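Local coordinates for putative uncharacterized protein (Bacillus anthracis, PDB 3LNO) that is of unknown function but probably takes part in iron-sulfur cluster assembly, at residues Y14-E18 and I29-V35; V64-K68 and I81-V85; E42-A46 and E77-I81. All coordinates share one frame. Where two conformers were deposited one is given. Residue numbers count along the deposited sequence, not the author numbering.

Contact 1 of 3, residues Y14-E18 and I29-V35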
# COMPACT_ATOMS: atom_id res chain seq x y z
N TYR A 14 5.46 3.55 3.98
CA TYR A 14 4.50 2.47 4.22
C TYR A 14 3.43 2.92 5.22
O TYR A 14 2.25 2.64 5.04
CB TYR A 14 5.25 1.22 4.72
CG TYR A 14 4.41 -0.00 5.00
CD1 TYR A 14 4.17 -0.95 4.01
CD2 TYR A 14 3.87 -0.23 6.28
CE1 TYR A 14 3.42 -2.07 4.25
CE2 TYR A 14 3.09 -1.36 6.53
CZ TYR A 14 2.89 -2.28 5.52
OH TYR A 14 2.15 -3.40 5.78
N ALA A 15 3.85 3.63 6.26
CA ALA A 15 2.92 4.12 7.28
C ALA A 15 1.91 5.07 6.66
O ALA A 15 0.74 5.09 7.03
CB ALA A 15 3.70 4.84 8.48
N ASN A 16 2.34 5.87 5.70
CA ASN A 16 1.41 6.82 5.09
C ASN A 16 0.36 6.14 4.20
O ASN A 16 -0.68 6.72 3.91
CB ASN A 16 2.17 7.91 4.35
CG ASN A 16 2.59 9.02 5.28
OD1 ASN A 16 1.83 9.98 5.50
ND2 ASN A 16 3.78 8.89 5.87
N LEU A 17 0.64 4.91 3.77
CA LEU A 17 -0.30 4.15 2.95
C LEU A 17 -1.53 3.72 3.77
O LEU A 17 -2.53 3.24 3.22
CB LEU A 17 0.40 2.94 2.33
CG LEU A 17 1.44 3.27 1.24
CD1 LEU A 17 2.08 1.98 0.74
CD2 LEU A 17 0.75 4.02 0.06
N GLU A 18 -1.49 3.93 5.08
CA GLU A 18 -2.71 3.71 5.88
C GLU A 18 -3.81 4.69 5.56
O GLU A 18 -4.94 4.49 5.99
CB GLU A 18 -2.43 3.79 7.38
CG GLU A 18 -1.61 2.64 7.87
CD GLU A 18 -1.32 2.74 9.33
OE1 GLU A 18 -0.83 3.80 9.79
OE2 GLU A 18 -1.60 1.74 10.03
N ILE A 29 -5.22 -0.21 2.81
CA ILE A 29 -4.54 -1.28 2.07
C ILE A 29 -3.42 -1.94 2.88
O ILE A 29 -3.05 -3.09 2.64
CB ILE A 29 -4.03 -0.76 0.71
CG1 ILE A 29 -2.98 0.34 0.90
CG2 ILE A 29 -5.18 -0.21 -0.08
CD1 ILE A 29 -2.32 0.81 -0.42
N VAL A 30 -2.85 -1.19 3.81
CA VAL A 30 -1.85 -1.72 4.71
C VAL A 30 -2.48 -2.79 5.63
O VAL A 30 -2.04 -3.96 5.64
CB VAL A 30 -1.18 -0.57 5.52
CG1 VAL A 30 -0.43 -1.11 6.73
CG2 VAL A 30 -0.22 0.19 4.62
N ASN A 31 -3.53 -2.41 6.35
CA ASN A 31 -4.21 -3.38 7.22
C ASN A 31 -4.84 -4.54 6.46
O ASN A 31 -4.95 -5.64 6.99
CB ASN A 31 -5.19 -2.68 8.18
CG ASN A 31 -4.48 -1.99 9.34
OD1 ASN A 31 -4.34 -0.77 9.33
ND2 ASN A 31 -4.01 -2.77 10.32
N LEU A 32 -5.19 -4.34 5.19
CA LEU A 32 -5.68 -5.46 4.41
C LEU A 32 -4.60 -6.48 4.04
O LEU A 32 -4.91 -7.61 3.69
CB LEU A 32 -6.36 -5.00 3.13
CG LEU A 32 -7.83 -4.61 3.27
CD1 LEU A 32 -8.37 -4.20 1.91
CD2 LEU A 32 -8.66 -5.74 3.87
N GLY A 33 -3.34 -6.07 4.09
CA GLY A 33 -2.27 -6.94 3.63
C GLY A 33 -2.04 -6.86 2.13
O GLY A 33 -1.45 -7.79 1.55
N LEU A 34 -2.51 -5.79 1.49
CA LEU A 34 -2.34 -5.67 0.03
C LEU A 34 -0.97 -5.19 -0.40
O LEU A 34 -0.59 -5.40 -1.55
CB LEU A 34 -3.38 -4.75 -0.61
CG LEU A 34 -4.84 -5.16 -0.44
CD1 LEU A 34 -5.70 -4.12 -1.11
CD2 LEU A 34 -5.06 -6.56 -1.05
N VAL A 35 -0.24 -4.53 0.50
CA VAL A 35 1.06 -3.97 0.16
C VAL A 35 2.18 -4.98 0.45
O VAL A 35 2.46 -5.32 1.62
CB VAL A 35 1.34 -2.66 0.90
CG1 VAL A 35 2.61 -2.02 0.35
CG2 VAL A 35 0.17 -1.68 0.74
O HOH W 1 2.32 -5.85 4.30
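Val30 is the centre of this contact, giving up 94 Å² of its surface to residues 14-18, with Tyr14 (71 Å²) and Leu17 (68 Å²) as its main partners. Its CA-to-CB bond points toward the other segment, and the CA atoms of Glu18 and Val30, 5.6 Å apart, are the nearest CA pair across the segments. The methyl CG2 of Val30 lies 4.1 Å from the centroid of the Tyr14 ring and 13° off its normal, a CH-pi contact over the face, while Val30 CG1 comes to 3.5 Å from Tyr14 CE2. Val30 CG2 is also 3.6 Å from Leu17 CB, so this one methyl touches both ring and leucine. Val35 closes the far end: its CG1 is 4.0 Å from Tyr14 CE1 and 4.1 Å from Leu17 CD1. The one polar link is indirect: a water is hydrogen-bonded to Tyr14 OH (2.9 Å) and donates to Val35 O (2.7 Å). Gly33, at positive phi, ends the short helix in a Schellman motif (Gly33 N to Val30 O 2.9 Å, Leu34 N to Ile29 O 3.0 Å). The C-terminal part of helix 3-16 and the 3-10 turn after it thus pack on the weakly bonded helix 29-32, with Val35 joining from the start of strand 35-40; Leu17 reaches Leu71 of helix 60-74, and Ile29 touches Val67 there and Met50 of strand 46-50.

Contact 2 of 3, residues V64-K68 and I81-V85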
# COMPACT_ATOMS: atom_id res chain seq x y z
N VAL A 64 -4.70 2.77 -7.04
CA VAL A 64 -3.41 3.22 -7.51
C VAL A 64 -3.24 4.75 -7.58
O VAL A 64 -2.22 5.28 -7.13
CB VAL A 64 -3.10 2.66 -8.89
CG1 VAL A 64 -1.87 3.37 -9.47
CG2 VAL A 64 -2.90 1.14 -8.80
N SER A 65 -4.20 5.46 -8.17
CA SER A 65 -4.09 6.92 -8.17
C SER A 65 -4.15 7.49 -6.73
O SER A 65 -3.49 8.48 -6.42
CB SER A 65 -5.12 7.61 -9.10
OG SER A 65 -6.42 7.10 -8.90
N ASP A 66 -4.91 6.84 -5.86
CA ASP A 66 -4.94 7.24 -4.46
C ASP A 66 -3.57 7.06 -3.77
O ASP A 66 -3.13 7.92 -3.00
CB ASP A 66 -6.01 6.45 -3.72
CG ASP A 66 -7.10 7.33 -3.18
OD1 ASP A 66 -7.80 7.97 -4.01
OD2 ASP A 66 -7.26 7.39 -1.94
N VAL A 67 -2.87 5.98 -4.10
CA VAL A 67 -1.51 5.80 -3.63
C VAL A 67 -0.62 6.98 -4.06
O VAL A 67 0.07 7.58 -3.23
CB VAL A 67 -0.88 4.45 -4.12
CG1 VAL A 67 0.60 4.43 -3.88
CG2 VAL A 67 -1.50 3.26 -3.38
N LYS A 68 -0.67 7.36 -5.33
CA LYS A 68 0.17 8.47 -5.79
C LYS A 68 -0.21 9.80 -5.15
O LYS A 68 0.65 10.55 -4.71
CB LYS A 68 0.15 8.58 -7.32
CG LYS A 68 0.66 7.31 -7.99
CD LYS A 68 0.80 7.50 -9.49
CE LYS A 68 1.74 6.47 -10.10
NZ LYS A 68 2.04 6.85 -11.50
N ILE A 81 7.09 8.00 -7.96
CA ILE A 81 6.25 6.99 -7.37
C ILE A 81 5.76 6.00 -8.41
O ILE A 81 4.92 6.34 -9.25
CB ILE A 81 5.01 7.57 -6.71
CG1 ILE A 81 5.41 8.67 -5.75
CG2 ILE A 81 4.25 6.42 -6.03
CD1 ILE A 81 4.28 9.51 -5.28
N GLU A 82 6.25 4.77 -8.33
CA GLU A 82 5.77 3.72 -9.20
C GLU A 82 4.92 2.74 -8.40
O GLU A 82 5.33 2.30 -7.32
CB GLU A 82 6.96 2.94 -9.74
CG GLU A 82 7.63 3.54 -10.91
CD GLU A 82 8.55 2.53 -11.57
OE1 GLU A 82 9.77 2.57 -11.27
OE2 GLU A 82 8.06 1.70 -12.38
N VAL A 83 3.77 2.35 -8.94
CA VAL A 83 2.95 1.34 -8.28
C VAL A 83 2.88 0.14 -9.18
O VAL A 83 2.34 0.23 -10.29
CB VAL A 83 1.52 1.83 -7.97
CG1 VAL A 83 0.77 0.77 -7.19
CG2 VAL A 83 1.56 3.12 -7.16
N ASN A 84 3.46 -0.97 -8.75
CA ASN A 84 3.36 -2.18 -9.57
C ASN A 84 2.36 -3.11 -8.95
O ASN A 84 2.53 -3.56 -7.81
CB ASN A 84 4.70 -2.89 -9.73
CG ASN A 84 5.70 -2.08 -10.55
OD1 ASN A 84 5.34 -1.34 -11.48
ND2 ASN A 84 6.98 -2.23 -10.22
N VAL A 85 1.30 -3.39 -9.69
CA VAL A 85 0.25 -4.27 -9.20
C VAL A 85 0.55 -5.72 -9.65
O VAL A 85 0.65 -6.00 -10.86
CB VAL A 85 -1.08 -3.82 -9.75
CG1 VAL A 85 -2.16 -4.79 -9.38
CG2 VAL A 85 -1.40 -2.39 -9.25
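Strand 81-85 presents alternate side chains to the helix: the CA-to-CB bonds of Ile81, Val83 and Val85 point toward residues 64-68, those of Glu82 and Asn84 away. Ile81, at the start, meets the aliphatic part of Lys68, with Lys68 CG 4.2 Å from Ile81 CG2 and Lys68 CE 3.3 Å from Ile81 O; their CA atoms are 6.5 Å apart. Two residues on, Val83 meets three residues spaced i, i+3 and i+4 along one face of the helix: its CG1 is 4.0 Å from Val64 CG2, its CG2 3.7 Å from Val67 CG1 and 4.4 Å from Lys68 CG. Val85 adds a smaller patch, its CG2 3.9 Å from Val64 CG2. The order of partners reverses along the strand, as expected for segment axes at 153°, close to antiparallel, and 9.0 Å apart at closest approach. The interface (303 Å²) is mainly apolar, with the lysine chain along its edge and no hydrogen bond between the two segments. Helix 60-74 and strand 81-85 complete the beta-alpha-beta unit begun by strand 46-50, which pairs in parallel with 81-85 through backbone bonds of Glu82 and Asn84; Val67 also touches Leu17, and Ile81 touches Leu71.

Contact 3 of 3, residues E42-A46 and E77-I81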
# COMPACT_ATOMS: atom_id res chain seq x y z
N GLU A 42 18.34 5.94 -3.51
CA GLU A 42 19.11 6.99 -2.86
C GLU A 42 18.55 8.37 -3.19
O GLU A 42 18.85 9.34 -2.49
CB GLU A 42 20.59 6.92 -3.26
CG GLU A 42 20.89 7.37 -4.69
CD GLU A 42 22.38 7.63 -4.92
OE1 GLU A 42 23.21 6.79 -4.50
OE2 GLU A 42 22.72 8.67 -5.52
N ASN A 43 17.75 8.44 -4.25
CA ASN A 43 17.12 9.70 -4.64
C ASN A 43 15.64 9.81 -4.28
O ASN A 43 14.91 10.64 -4.85
CB ASN A 43 17.31 9.93 -6.15
CG ASN A 43 18.78 10.12 -6.51
OD1 ASN A 43 19.46 10.97 -5.95
ND2 ASN A 43 19.27 9.30 -7.44
N ASN A 44 15.18 8.95 -3.37
CA ASN A 44 13.79 9.00 -2.89
C ASN A 44 12.74 8.66 -3.95
O ASN A 44 11.56 8.99 -3.81
CB ASN A 44 13.47 10.36 -2.24
CG ASN A 44 13.98 10.45 -0.80
OD1 ASN A 44 14.71 9.59 -0.33
ND2 ASN A 44 13.56 11.49 -0.08
N ASN A 45 13.19 7.99 -5.00
CA ASN A 45 12.29 7.37 -5.96
C ASN A 45 11.78 6.08 -5.36
O ASN A 45 12.57 5.22 -4.95
CB ASN A 45 13.08 7.06 -7.22
CG ASN A 45 13.56 8.30 -7.91
OD1 ASN A 45 12.82 9.29 -8.05
ND2 ASN A 45 14.80 8.27 -8.37
N ALA A 46 10.46 5.93 -5.36
CA ALA A 46 9.81 4.84 -4.64
C ALA A 46 9.07 3.89 -5.58
O ALA A 46 8.44 4.32 -6.56
CB ALA A 46 8.86 5.43 -3.60
N GLU A 77 8.72 14.85 0.13
CA GLU A 77 10.10 14.59 -0.26
C GLU A 77 10.26 13.33 -1.13
O GLU A 77 11.37 13.02 -1.59
CB GLU A 77 11.05 14.56 0.96
CG GLU A 77 10.95 13.31 1.87
CD GLU A 77 9.82 13.39 2.90
OE1 GLU A 77 8.80 14.06 2.61
OE2 GLU A 77 9.95 12.78 3.99
N VAL A 78 9.18 12.59 -1.36
CA VAL A 78 9.27 11.46 -2.29
C VAL A 78 9.43 12.02 -3.72
O VAL A 78 8.88 13.07 -4.04
CB VAL A 78 8.04 10.51 -2.22
CG1 VAL A 78 6.81 11.15 -2.84
CG2 VAL A 78 8.33 9.21 -2.94
N ASN A 79 10.21 11.34 -4.56
CA ASN A 79 10.30 11.74 -5.96
C ASN A 79 9.46 10.87 -6.86
O ASN A 79 8.24 11.02 -6.87
CB ASN A 79 11.74 11.90 -6.42
CG ASN A 79 12.36 13.13 -5.80
OD1 ASN A 79 11.72 14.19 -5.74
ND2 ASN A 79 13.57 13.00 -5.25
N GLU A 80 10.05 9.92 -7.56
CA GLU A 80 9.21 9.06 -8.37
C GLU A 80 8.32 8.17 -7.52
O GLU A 80 8.74 7.64 -6.49
CB GLU A 80 10.03 8.20 -9.31
CG GLU A 80 9.21 7.61 -10.46
CD GLU A 80 10.07 6.71 -11.33
OE1 GLU A 80 11.30 6.66 -11.07
OE2 GLU A 80 9.54 6.06 -12.25
N ILE A 81 7.09 8.00 -7.96
CA ILE A 81 6.25 6.99 -7.37
C ILE A 81 5.76 6.00 -8.41
O ILE A 81 4.92 6.34 -9.25
CB ILE A 81 5.01 7.57 -6.71
CG1 ILE A 81 5.41 8.67 -5.75
CG2 ILE A 81 4.25 6.42 -6.03
CD1 ILE A 81 4.28 9.51 -5.28
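This is a hydrogen-bonded meeting of two loops at the end of the sheet where strands 46-50 and 81-85 begin: the turn between strands 35-40 and 46-50 lies beside the connection from helix 60-74 to strand 81-85. Five hydrogen bonds cross it. Both backbone and side chain of Asn79 take part: Asn79 N donates to Asn44 O (2.8 Å, 172°) and Asn79 ND2 to Asn43 O (2.7 Å, 160°). The asparagines of the other loop answer with their own amides, Asn44 ND2 donating to Glu77 O at 3.1 Å, and Asn45 OD1 accepting from Glu80 N at 2.9 Å. Asn44 has a positive phi of 67°, part of the turn that brings its carbonyl to Asn79. Ala46 N then donates to Glu80 O (2.7 Å, 169°), and a parallel bridge pairs Ala46 with Ile81, CA atoms 5.0 Å apart, where Ile81 CA makes a CA-H...O contact with Ala46 O (3.5 Å). Beneath, Ala46 CB touches Val78 CG2 at 3.9 Å. Phe9 of helix 3-16 packs on Asn44, Glu77 and Val78, and Glu77 forms a salt bridge with Lys12. The arrangement is that of the parallel pair in a beta-alpha-beta crossover: strands 46-50 and 81-85, joined through helix 60-74, begin side by side, and a further backbone bond and the amides of Asn44, Asn45 and Asn79 extend the pairing into the preceding loops.

Overall arrangement
All three contacts lie within one small alpha-beta domain and meet around its three-stranded sheet. Contacts 1 and 2, with centres about 12 Å apart, join through apolar packing: Ile29 CD1 lies 3.9 Å from Val67 CG2, and Leu17 CD2 4.0 Å from Val67 CG1, so Val67 of contact 2 bridges to contact 1. Contacts 2 and 3 share Ile81, and Glu82 N is 2.9 Å from Ala46 O, a probable hydrogen bond that carries the pairing of contact 3 into the strand that contact 2 packs against helix 60-74. Contacts 1 and 3 do not touch; their centres are about 18 Å apart and their nearest atoms about 7 Å.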